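Local structure of PEXRD2 family secreted RXLR effector peptide, putative (Phytophthora infestans, 3ZRG) at residues Lys8-Leu13 against Leu58-Glu63. The protein acts as a secreted RxLR effector that enhances colonization of Nicotiana benthamiana leaves by the pathogen and induces a weak cell death response there. Sequence-based numbering, arbitrary orientation.
Sequences KMKTML and LNYVAE
Leu58 and Asn59 pack on Ala23 and Ile32, respectively, of the second subunit of the dimer, and leave the meeting with Lys8-Leu13 to the next two residues. Tyr60 carries most of it. With CG anti to its backbone N (chi1 -176°), it reaches across to the first helix and lays one ring face against Met9, whose CB sits over the ring centre, 3.7 Å from the centroid of the Tyr60 ring in a CH-pi contact. Met9 CG lies beside the backbone N and the chain is extended at chi2, which carries SD to an oblique Met-aromatic position 4.8 Å from the Tyr60 ring centroid; the bend at chi3 (-73°) then brings Met9 CE to 3.9 Å from Tyr60 CD1. At the phenol tip, the thrice-bent Lys10 chain folds round the oxygen, with Lys10 CB and CE each 3.2 Å from Tyr60 OH. Leu13 CD2 comes obliquely to the ring, 4.0 Å from Tyr60 CE2, while its CD1 branch meets Val61 CG2 at 4.3 Å. His64, just beyond the segment, stacks on Tyr60. Within this WY-like effector domain, segments 8-13 and 58-63 cross at -66°, joining helix 6-14 to the C-terminal end of helix 49-63, with Tyr57 of the latter also touching Met9 and Leu13, and helix 19-25 meeting Met12 through Tyr22.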
loop_
_atom_site.group_PDB
_atom_site.type_symbol
_atom_site.label_atom_id
_atom_site.label_comp_id
_atom_site.label_asym_id
_atom_site.label_seq_id
_atom_site.Cartn_x
_atom_site.Cartn_y
_atom_site.Cartn_z
ATOM N N LYS A 8 -9.325 14.586 -6.753
ATOM C CA LYS A 8 -8.570 13.810 -7.731
ATOM C C LYS A 8 -8.688 12.320 -7.426
ATOM O O LYS A 8 -8.858 11.518 -8.351
ATOM C CB LYS A 8 -7.114 14.236 -7.766
ATOM C CG LYS A 8 -6.929 15.688 -8.189
ATOM N N MET A 9 -8.610 11.975 -6.144
ATOM C CA MET A 9 -8.773 10.561 -5.719
ATOM C C MET A 9 -10.185 10.027 -6.003
ATOM O O MET A 9 -10.348 8.860 -6.379
ATOM C CB MET A 9 -8.404 10.389 -4.247
ATOM C CG MET A 9 -6.914 10.652 -4.015
ATOM S SD MET A 9 -6.300 10.293 -2.374
ATOM C CE MET A 9 -6.970 11.626 -1.411
ATOM N N LYS A 10 -11.195 10.872 -5.877
ATOM C CA LYS A 10 -12.556 10.481 -6.212
ATOM C C LYS A 10 -12.654 10.126 -7.691
ATOM O O LYS A 10 -13.262 9.112 -8.058
ATOM C CB LYS A 10 -13.551 11.586 -5.898
ATOM C CG LYS A 10 -14.960 11.316 -6.419
ATOM C CD LYS A 10 -15.581 10.028 -5.888
ATOM C CE LYS A 10 -15.973 10.134 -4.430
ATOM N NZ LYS A 10 -16.985 11.225 -4.181
ATOM N N THR A 11 -12.003 10.923 -8.525
ATOM C CA THR A 11 -11.962 10.677 -9.975
ATOM C C THR A 11 -11.248 9.346 -10.277
ATOM O O THR A 11 -11.753 8.495 -11.054
ATOM C CB THR A 11 -11.299 11.869 -10.691
ATOM O OG1 THR A 11 -12.093 13.056 -10.463
ATOM C CG2 THR A 11 -11.109 11.577 -12.182
ATOM N N MET A 12 -10.121 9.125 -9.618
ATOM C CA MET A 12 -9.385 7.836 -9.743
ATOM C C MET A 12 -10.233 6.625 -9.326
ATOM O O MET A 12 -10.245 5.604 -9.988
ATOM C CB MET A 12 -8.118 7.883 -8.879
ATOM C CG MET A 12 -7.117 8.912 -9.411
ATOM S SD MET A 12 -5.859 9.337 -8.185
ATOM C CE MET A 12 -5.227 7.729 -7.787
ATOM N N LEU A 13 -10.933 6.744 -8.212
ATOM C CA LEU A 13 -11.790 5.646 -7.720
ATOM C C LEU A 13 -12.996 5.401 -8.624
ATOM O O LEU A 13 -13.332 4.224 -8.910
ATOM C CB LEU A 13 -12.211 5.896 -6.290
ATOM C CG LEU A 13 -12.954 4.769 -5.576
ATOM C CD1 LEU A 13 -12.261 3.407 -5.807
ATOM C CD2 LEU A 13 -13.196 5.042 -4.070
ATOM N N LEU A 58 -4.481 4.707 -0.895
ATOM C CA LEU A 58 -4.848 3.464 -0.219
ATOM C C LEU A 58 -5.834 3.753 0.902
ATOM O O LEU A 58 -6.880 3.097 1.004
ATOM C CB LEU A 58 -3.580 2.781 0.303
ATOM C CG LEU A 58 -3.737 1.413 0.966
ATOM C CD1 LEU A 58 -2.373 0.699 1.000
ATOM C CD2 LEU A 58 -4.279 1.592 2.352
ATOM N N ASN A 59 -5.531 4.752 1.756
ATOM C CA ASN A 59 -6.457 5.065 2.846
ATOM C C ASN A 59 -7.788 5.590 2.313
ATOM O O ASN A 59 -8.832 5.303 2.872
ATOM C CB ASN A 59 -5.857 6.064 3.841
ATOM C CG ASN A 59 -4.865 5.415 4.815
ATOM O OD1 ASN A 59 -4.637 4.200 4.800
ATOM N ND2 ASN A 59 -4.272 6.227 5.654
ATOM N N TYR A 60 -7.741 6.350 1.216
ATOM C CA TYR A 60 -8.958 6.881 0.557
ATOM C C TYR A 60 -9.855 5.755 0.066
ATOM O O TYR A 60 -11.052 5.720 0.334
ATOM C CB TYR A 60 -8.550 7.817 -0.600
ATOM C CG TYR A 60 -9.737 8.471 -1.246
ATOM C CD1 TYR A 60 -10.244 9.658 -0.755
ATOM C CD2 TYR A 60 -10.369 7.883 -2.347
ATOM C CE1 TYR A 60 -11.366 10.263 -1.340
ATOM C CE2 TYR A 60 -11.471 8.462 -2.925
ATOM C CZ TYR A 60 -11.971 9.655 -2.417
ATOM O OH TYR A 60 -13.070 10.259 -2.998
ATOM N N VAL A 61 -9.267 4.792 -0.636
ATOM C CA VAL A 61 -10.048 3.671 -1.112
ATOM C C VAL A 61 -10.645 2.869 0.054
ATOM O O VAL A 61 -11.822 2.505 0.010
ATOM C CB VAL A 61 -9.210 2.780 -2.031
ATOM C CG1 VAL A 61 -10.026 1.550 -2.443
ATOM C CG2 VAL A 61 -8.755 3.580 -3.264
ATOM N N ALA A 62 -9.857 2.613 1.118
ATOM C CA ALA A 62 -10.394 1.919 2.289
ATOM C C ALA A 62 -11.583 2.671 2.918
ATOM O O ALA A 62 -12.620 2.072 3.250
ATOM C CB ALA A 62 -9.280 1.652 3.321
ATOM N N GLU A 63 -11.491 4.003 3.003
ATOM C CA GLU A 63 -12.591 4.761 3.573
ATOM C C GLU A 63 -13.864 4.728 2.707
ATOM O O GLU A 63 -14.960 4.933 3.212
ATOM C CB GLU A 63 -12.152 6.194 3.852
ATOM C CG GLU A 63 -11.142 6.284 4.995
ATOM C CD GLU A 63 -11.744 6.167 6.424
ATOM O OE1 GLU A 63 -12.948 6.086 6.572
ATOM O OE2 GLU A 63 -10.981 6.150 7.401
#